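Local coordinates for beta-glucosidase (Saccharopolyspora erythraea D, PDB 5M6G), which probably hydrolyses terminal, non-reducing beta-D-glucosyl residues of its substrates, releasing beta-D-glucose, as a member of glycosyl hydrolase family 3, at residues F432-Q444 against S455-I469. Numbering follows the deposited sequence.
With MG (magnesium ion), chain G.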
ATOM      1  N   PHE A 432     -24.945  -1.235  23.458  1.00 12.87           N
ATOM      2  CA  PHE A 432     -23.916  -2.219  23.757  1.00 13.73           C
ATOM      3  C   PHE A 432     -22.959  -2.350  22.579  1.00 14.01           C
ATOM      4  O   PHE A 432     -23.388  -2.403  21.421  1.00 11.42           O
ATOM      5  CB  PHE A 432     -24.502  -3.596  24.088  1.00 14.46           C
ATOM      6  CG  PHE A 432     -23.572  -4.445  24.909  1.00 17.92           C
ATOM      7  CD1 PHE A 432     -22.543  -5.168  24.307  1.00 16.49           C
ATOM      8  CD2 PHE A 432     -23.684  -4.468  26.295  1.00 13.32           C
ATOM      9  CE1 PHE A 432     -21.672  -5.928  25.072  1.00 16.18           C
ATOM     10  CE2 PHE A 432     -22.819  -5.227  27.061  1.00 14.44           C
ATOM     11  CZ  PHE A 432     -21.807  -5.956  26.451  1.00 19.39           C
ATOM     12  N   VAL A 433     -21.664  -2.403  22.878  1.00 11.78           N
ATOM     13  CA  VAL A 433     -20.641  -2.608  21.861  1.00 14.66           C
ATOM     14  C   VAL A 433     -19.782  -3.796  22.270  1.00 15.26           C
ATOM     15  O   VAL A 433     -19.421  -3.942  23.443  1.00 16.22           O
ATOM     16  CB  VAL A 433     -19.787  -1.340  21.639  1.00 12.18           C
ATOM     17  CG1 VAL A 433     -18.724  -1.578  20.536  1.00 11.72           C
ATOM     18  CG2 VAL A 433     -20.693  -0.174  21.262  1.00 15.43           C
ATOM     19  N   ALA A 434     -19.468  -4.652  21.293  1.00 13.93           N
ATOM     20  CA  ALA A 434     -18.641  -5.828  21.506  1.00 12.19           C
ATOM     21  C   ALA A 434     -17.799  -6.061  20.261  1.00 12.98           C
ATOM     22  O   ALA A 434     -17.972  -5.398  19.238  1.00 13.79           O
ATOM     23  CB  ALA A 434     -19.487  -7.069  21.809  1.00 11.09           C
ATOM     24  N   GLY A 435     -16.898  -7.022  20.357  1.00 12.87           N
ATOM     25  CA  GLY A 435     -16.082  -7.421  19.216  1.00 11.31           C
ATOM     26  C   GLY A 435     -14.610  -7.093  19.413  1.00 13.02           C
ATOM     27  O   GLY A 435     -14.252  -6.047  19.969  1.00 12.47           O
ATOM     28  N   LYS A 436     -13.737  -7.989  18.930  1.00 15.49           N
ATOM     29  CA  LYS A 436     -12.297  -7.763  19.078  1.00 15.82           C
ATOM     30  C   LYS A 436     -11.784  -6.611  18.222  1.00 14.52           C
ATOM     31  O   LYS A 436     -10.651  -6.164  18.426  1.00 14.05           O
ATOM     32  CB  LYS A 436     -11.521  -9.041  18.749  1.00 16.74           C
ATOM     33  CG  LYS A 436     -11.510  -9.423  17.273  1.00 16.65           C
ATOM     34  CD  LYS A 436     -10.489 -10.543  17.003  1.00 16.48           C
ATOM     35  CE  LYS A 436     -10.502 -10.997  15.545  1.00 15.74           C
ATOM     36  NZ  LYS A 436     -11.705 -11.807  15.152  1.00 13.79           N
ATOM     37  N   ASN A 437     -12.578  -6.119  17.274  1.00 15.19           N
ATOM     38  CA  ASN A 437     -12.177  -4.994  16.442  1.00 11.72           C
ATOM     39  C   ASN A 437     -12.886  -3.699  16.820  1.00 14.40           C
ATOM     40  O   ASN A 437     -12.777  -2.714  16.089  1.00 14.73           O
ATOM     41  CB  ASN A 437     -12.402  -5.335  14.963  1.00 12.89           C
ATOM     42  CG  ASN A 437     -11.378  -6.328  14.455  1.00 12.13           C
ATOM     43  OD1 ASN A 437     -10.380  -6.564  15.125  1.00 15.20           O
ATOM     44  ND2 ASN A 437     -11.609  -6.909  13.267  1.00 13.42           N
ATOM     45  N   ALA A 438     -13.588  -3.668  17.960  1.00 10.00           N
ATOM     46  CA  ALA A 438     -14.359  -2.486  18.344  1.00 15.49           C
ATOM     47  C   ALA A 438     -13.498  -1.366  18.918  1.00 13.75           C
ATOM     48  O   ALA A 438     -13.857  -0.186  18.791  1.00 13.02           O
ATOM     49  CB  ALA A 438     -15.435  -2.867  19.374  1.00 13.30           C
ATOM     50  N   ASP A 439     -12.398  -1.707  19.586  1.00 11.84           N
ATOM     51  CA  ASP A 439     -11.648  -0.754  20.397  1.00 11.25           C
ATOM     52  C   ASP A 439     -10.154  -1.016  20.227  1.00 14.55           C
ATOM     53  O   ASP A 439      -9.415  -1.233  21.183  1.00 15.72           O
ATOM     54  CB  ASP A 439     -12.046  -0.862  21.873  1.00 13.25           C
ATOM     55  CG  ASP A 439     -11.481   0.268  22.725  1.00 15.37           C
ATOM     56  OD1 ASP A 439     -11.334   1.392  22.208  1.00 15.00           O
ATOM     57  OD2 ASP A 439     -11.203   0.040  23.924  1.00 15.89           O
ATOM     58  N   ASP A 440      -9.678  -0.993  18.982  1.00 13.39           N
ATOM     59  CA  ASP A 440      -8.302  -1.424  18.739  1.00 16.37           C
ATOM     60  C   ASP A 440      -7.777  -0.685  17.512  1.00 15.50           C
ATOM     61  O   ASP A 440      -8.140  -1.018  16.383  1.00 15.17           O
ATOM     62  CB  ASP A 440      -8.233  -2.934  18.565  1.00 15.14           C
ATOM     63  CG  ASP A 440      -6.823  -3.476  18.716  1.00 21.14           C
ATOM     64  OD1 ASP A 440      -5.970  -3.191  17.848  1.00 17.73           O
ATOM     65  OD2 ASP A 440      -6.567  -4.196  19.704  1.00 24.36           O
ATOM     66  N   ILE A 441      -6.920   0.312  17.755  1.00 13.88           N
ATOM     67  CA  ILE A 441      -6.332   1.096  16.672  1.00 14.57           C
ATOM     68  C   ILE A 441      -5.609   0.186  15.693  1.00 14.70           C
ATOM     69  O   ILE A 441      -5.747   0.321  14.468  1.00 14.22           O
ATOM     70  CB  ILE A 441      -5.379   2.158  17.252  1.00 16.09           C
ATOM     71  CG1 ILE A 441      -6.160   3.180  18.081  1.00 17.57           C
ATOM     72  CG2 ILE A 441      -4.569   2.811  16.146  1.00 15.19           C
ATOM     73  CD1 ILE A 441      -7.047   4.082  17.249  1.00 13.64           C
ATOM     74  N   GLY A 442      -4.819  -0.750  16.215  1.00 11.68           N
ATOM     75  CA  GLY A 442      -4.018  -1.584  15.332  1.00 10.50           C
ATOM     76  C   GLY A 442      -4.864  -2.529  14.495  1.00 16.48           C
ATOM     77  O   GLY A 442      -4.598  -2.723  13.308  1.00 12.98           O
ATOM     78  N   ASN A 443      -5.891  -3.136  15.097  1.00 14.01           N
ATOM     79  CA  ASN A 443      -6.766  -4.010  14.314  1.00 13.41           C
ATOM     80  C   ASN A 443      -7.513  -3.223  13.242  1.00 13.69           C
ATOM     81  O   ASN A 443      -7.676  -3.698  12.111  1.00 13.99           O
ATOM     82  CB  ASN A 443      -7.760  -4.748  15.214  1.00 14.92           C
ATOM     83  CG  ASN A 443      -7.099  -5.799  16.095  1.00 18.42           C
ATOM     84  OD1 ASN A 443      -5.933  -6.152  15.902  1.00 13.64           O
ATOM     85  ND2 ASN A 443      -7.852  -6.300  17.082  1.00 15.29           N
ATOM     86  N   GLN A 444      -7.978  -2.016  13.572  1.00 15.61           N
ATOM     87  CA  GLN A 444      -8.710  -1.242  12.577  1.00 12.89           C
ATOM     88  C   GLN A 444      -7.781  -0.686  11.507  1.00 13.50           C
ATOM     89  O   GLN A 444      -8.249  -0.295  10.439  1.00 12.47           O
ATOM     90  CB  GLN A 444      -9.504  -0.113  13.245  1.00 14.67           C
ATOM     91  CG  GLN A 444      -8.683   1.125  13.644  1.00 13.16           C
ATOM     92  CD  GLN A 444      -9.493   2.126  14.457  1.00 13.18           C
ATOM     93  OE1 GLN A 444     -10.318   1.739  15.291  1.00 15.73           O
ATOM     94  NE2 GLN A 444      -9.249   3.421  14.231  1.00 12.35           N
ATOM     95  N   SER A 455      -0.178  -4.888  13.987  1.00 15.20           N
ATOM     96  CA  SER A 455      -0.347  -5.568  15.267  1.00 14.56           C
ATOM     97  C   SER A 455      -1.574  -5.003  15.961  1.00 12.30           C
ATOM     98  O   SER A 455      -2.079  -3.940  15.600  1.00 17.21           O
ATOM     99  CB  SER A 455       0.882  -5.415  16.161  1.00 17.68           C
ATOM    100  OG  SER A 455       1.081  -4.061  16.491  1.00 17.79           O
ATOM    101  N   SER A 456      -2.029  -5.722  16.984  1.00 18.70           N
ATOM    102  CA  SER A 456      -3.159  -5.289  17.788  1.00 13.68           C
ATOM    103  C   SER A 456      -2.713  -4.320  18.879  1.00 19.50           C
ATOM    104  O   SER A 456      -1.581  -4.372  19.363  1.00 17.48           O
ATOM    105  CB  SER A 456      -3.854  -6.497  18.416  1.00 15.18           C
ATOM    106  OG  SER A 456      -4.318  -7.390  17.421  1.00 16.69           O
ATOM    107  N   GLY A 457      -3.618  -3.436  19.274  1.00 21.02           N
ATOM    108  CA  GLY A 457      -3.373  -2.530  20.376  1.00 17.81           C
ATOM    109  C   GLY A 457      -3.299  -1.084  19.921  1.00 16.71           C
ATOM    110  O   GLY A 457      -3.529  -0.743  18.756  1.00 17.97           O
ATOM    111  N   ASP A 458      -2.943  -0.224  20.877  1.00 17.39           N
ATOM    112  CA  ASP A 458      -2.898   1.220  20.658  1.00 15.15           C
ATOM    113  C   ASP A 458      -1.529   1.602  20.095  1.00 18.31           C
ATOM    114  O   ASP A 458      -0.679   2.183  20.766  1.00 19.87           O
ATOM    115  CB  ASP A 458      -3.196   1.960  21.958  1.00 13.41           C
ATOM    116  CG  ASP A 458      -3.684   3.365  21.720  1.00 23.27           C
ATOM    117  OD1 ASP A 458      -3.561   3.837  20.577  1.00 23.29           O
ATOM    118  OD2 ASP A 458      -4.192   4.004  22.668  1.00 32.86           O
ATOM    119  N   ILE A 459      -1.333   1.273  18.814  1.00 19.69           N
ATOM    120  CA  ILE A 459       0.001   1.355  18.227  1.00 17.20           C
ATOM    121  C   ILE A 459       0.333   2.712  17.627  1.00 15.88           C
ATOM    122  O   ILE A 459       1.507   2.964  17.311  1.00 14.36           O
ATOM    123  CB  ILE A 459       0.183   0.268  17.152  1.00 15.65           C
ATOM    124  CG1 ILE A 459      -0.808   0.471  16.003  1.00 13.15           C
ATOM    125  CG2 ILE A 459      -0.001  -1.103  17.771  1.00 20.23           C
ATOM    126  CD1 ILE A 459      -0.584  -0.554  14.829  1.00 12.12           C
ATOM    127  N   THR A 460      -0.649   3.588  17.438  1.00 13.74           N
ATOM    128  CA  THR A 460      -0.363   4.937  16.964  1.00 16.77           C
ATOM    129  C   THR A 460      -1.556   5.817  17.299  1.00 15.69           C
ATOM    130  O   THR A 460      -2.580   5.344  17.800  1.00 17.92           O
ATOM    131  CB  THR A 460      -0.050   4.968  15.456  1.00 16.82           C
ATOM    132  OG1 THR A 460       0.444   6.265  15.089  1.00 16.11           O
ATOM    133  CG2 THR A 460      -1.303   4.644  14.629  1.00 16.03           C
ATOM    134  N   GLU A 461      -1.413   7.109  17.016  1.00 18.42           N
ATOM    135  CA  GLU A 461      -2.433   8.066  17.423  1.00 17.14           C
ATOM    136  C   GLU A 461      -3.660   7.949  16.532  1.00 17.42           C
ATOM    137  O   GLU A 461      -3.554   7.883  15.301  1.00 16.48           O
ATOM    138  CB  GLU A 461      -1.878   9.488  17.403  1.00 17.92           C
ATOM    139  CG  GLU A 461      -0.717   9.669  18.369  1.00 30.37           C
ATOM    140  CD  GLU A 461      -0.070  11.046  18.299  1.00 43.95           C
ATOM    141  OE1 GLU A 461      -0.129  11.686  17.228  1.00 43.93           O
ATOM    142  OE2 GLU A 461       0.512  11.483  19.317  1.00 48.20           O
ATOM    143  N   GLY A 462      -4.827   7.900  17.159  1.00 12.96           N
ATOM    144  CA  GLY A 462      -6.059   7.805  16.414  1.00 14.61           C
ATOM    145  C   GLY A 462      -7.224   7.618  17.363  1.00 13.79           C
ATOM    146  O   GLY A 462      -7.100   7.792  18.580  1.00 14.31           O
ATOM    147  N   THR A 463      -8.360   7.298  16.773  1.00 13.04           N
ATOM    148  CA  THR A 463      -9.614   7.127  17.492  1.00 13.65           C
ATOM    149  C   THR A 463     -10.193   5.766  17.135  1.00 16.83           C
ATOM    150  O   THR A 463     -10.335   5.455  15.949  1.00 12.64           O
ATOM    151  CB  THR A 463     -10.608   8.232  17.116  1.00 11.35           C
ATOM    152  OG1 THR A 463     -10.056   9.517  17.454  1.00 17.34           O
ATOM    153  CG2 THR A 463     -11.949   8.011  17.822  1.00 12.58           C
ATOM    154  N   THR A 464     -10.526   4.963  18.149  1.00 13.17           N
ATOM    155  CA  THR A 464     -11.095   3.648  17.873  1.00 13.88           C
ATOM    156  C   THR A 464     -12.566   3.768  17.486  1.00 13.03           C
ATOM    157  O   THR A 464     -13.208   4.811  17.644  1.00 12.69           O
ATOM    158  CB  THR A 464     -10.936   2.697  19.069  1.00 15.48           C
ATOM    159  OG1 THR A 464     -11.832   3.062  20.136  1.00 14.16           O
ATOM    160  CG2 THR A 464      -9.504   2.714  19.585  1.00 16.19           C
ATOM    161  N   ILE A 465     -13.099   2.677  16.941  1.00 11.70           N
ATOM    162  CA  ILE A 465     -14.499   2.663  16.536  1.00 11.25           C
ATOM    163  C   ILE A 465     -15.403   2.844  17.752  1.00 14.06           C
ATOM    164  O   ILE A 465     -16.397   3.579  17.700  1.00 11.07           O
ATOM    165  CB  ILE A 465     -14.804   1.361  15.764  1.00 12.39           C
ATOM    166  CG1 ILE A 465     -14.009   1.354  14.445  1.00 12.63           C
ATOM    167  CG2 ILE A 465     -16.296   1.214  15.531  1.00 11.72           C
ATOM    168  CD1 ILE A 465     -14.047   0.043  13.664  1.00 13.91           C
ATOM    169  N   LEU A 466     -15.052   2.199  18.869  1.00 12.70           N
ATOM    170  CA  LEU A 466     -15.808   2.354  20.113  1.00 13.67           C
ATOM    171  C   LEU A 466     -15.771   3.792  20.617  1.00 12.40           C
ATOM    172  O   LEU A 466     -16.772   4.310  21.133  1.00 13.20           O
ATOM    173  CB  LEU A 466     -15.250   1.413  21.181  1.00 15.19           C
ATOM    174  CG  LEU A 466     -15.793   1.637  22.607  1.00 15.62           C
ATOM    175  CD1 LEU A 466     -17.294   1.289  22.679  1.00 17.65           C
ATOM    176  CD2 LEU A 466     -14.990   0.850  23.633  1.00 14.60           C
ATOM    177  N   GLU A 467     -14.624   4.454  20.484  1.00 12.21           N
ATOM    178  CA  GLU A 467     -14.544   5.842  20.918  1.00 13.92           C
ATOM    179  C   GLU A 467     -15.398   6.739  20.033  1.00 12.71           C
ATOM    180  O   GLU A 467     -16.053   7.669  20.526  1.00 13.08           O
ATOM    181  CB  GLU A 467     -13.086   6.296  20.931  1.00 15.14           C
ATOM    182  CG  GLU A 467     -12.268   5.608  22.019  1.00 13.09           C
ATOM    183  CD  GLU A 467     -10.784   5.888  21.895  1.00 20.76           C
ATOM    184  OE1 GLU A 467     -10.340   6.261  20.786  1.00 15.83           O
ATOM    185  OE2 GLU A 467     -10.071   5.745  22.912  1.00 15.95           O
ATOM    186  N   GLY A 468     -15.426   6.458  18.731  1.00 12.14           N
ATOM    187  CA  GLY A 468     -16.329   7.180  17.851  1.00  9.29           C
ATOM    188  C   GLY A 468     -17.790   6.940  18.189  1.00 12.70           C
ATOM    189  O   GLY A 468     -18.608   7.856  18.116  1.00 16.09           O
ATOM    190  N   ILE A 469     -18.137   5.705  18.562  1.00 14.55           N
ATOM    191  CA  ILE A 469     -19.521   5.416  18.954  1.00 11.22           C
ATOM    192  C   ILE A 469     -19.887   6.185  20.219  1.00 13.85           C
ATOM    193  O   ILE A 469     -20.964   6.788  20.311  1.00 15.05           O
ATOM    194  CB  ILE A 469     -19.730   3.902  19.135  1.00 13.62           C
ATOM    195  CG1 ILE A 469     -19.613   3.185  17.786  1.00 14.45           C
ATOM    196  CG2 ILE A 469     -21.104   3.607  19.763  1.00 10.19           C
ATOM    197  CD1 ILE A 469     -19.458   1.678  17.901  1.00 13.99           C
TER
HETATM  198 MG    MG G 706      -6.129   7.128  20.393  1.00 27.85          MG
HETATM  199  O   HOH W   1      -9.309   2.924  23.303  1.00 19.74           O
HETATM  200  O   HOH W   2      -1.826  -2.917  12.822  1.00 11.45           O
HETATM  201  O   HOH W   3      -5.221   6.452  22.219  1.00 22.48           O
HETATM  202  O   HOH W   4      -4.601   8.704  20.027  1.00 19.45           O
HETATM  203  O   HOH W   5      -7.449   5.595  20.591  1.00 16.40           O
HETATM  204  O   HOH W   6      -4.533   5.681  19.506  1.00 21.22           O
HETATM  205  O   HOH W   7      -7.373   8.553  21.283  1.00 28.79           O
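Asp-440 OD1 is gripped by two backbone N-H groups from opposite faces of its carboxylate: Gly-457 N, 2.8 Å away on the syn side and almost straight at 174°, and Asn-443 N on the anti side. The second bond makes Asp-440 the N-cap of helix 441-445, in the C-terminal domain of this family 3 glycosidase, so one oxygen both closes the helix end and holds the loop that passes it. With an alanine here, the N-H groups of Gly-457 and Asn-443 would probably lose this acceptor, leaving the helix start uncapped and the loop held there by fewer bonds. Gly-442 N in turn donates to Gly-457 O (2.8 Å); a side chain on Gly-442 would run into Ser-455 O, and Gly-457 has backbone angles suited to glycine. Ser-456 OG donates a hydrogen bond to a lone pair of Asn-443 OD1, in its carbonyl plane.

The next helix, 465-472, starts with a capping box of Thr-464 and Glu-467. Thr-464 OG1 accepts from Glu-467 N and donates to the anti lone pair of Asp-439 OD1 (2.7 Å), a double role suited to a hydroxyl. Gln-444, its chain extended beyond CG (chi2 -173°), reaches Thr-463 O through NE2, which also bonds Gly-563 O. Between these polar ties the branched Ile-441 sends CD1 to the Gly-462 and Thr-463 backbone and CG2 to Thr-460, one side chain filling both directions, while Leu-466 CD1 covers Val-433 CB (3.8 Å), joining helix to sheet. Beyond Ile-441, magnesium takes Gly-462 O at 2.2 Å and five waters, one of which donates to Asp-458 OD2.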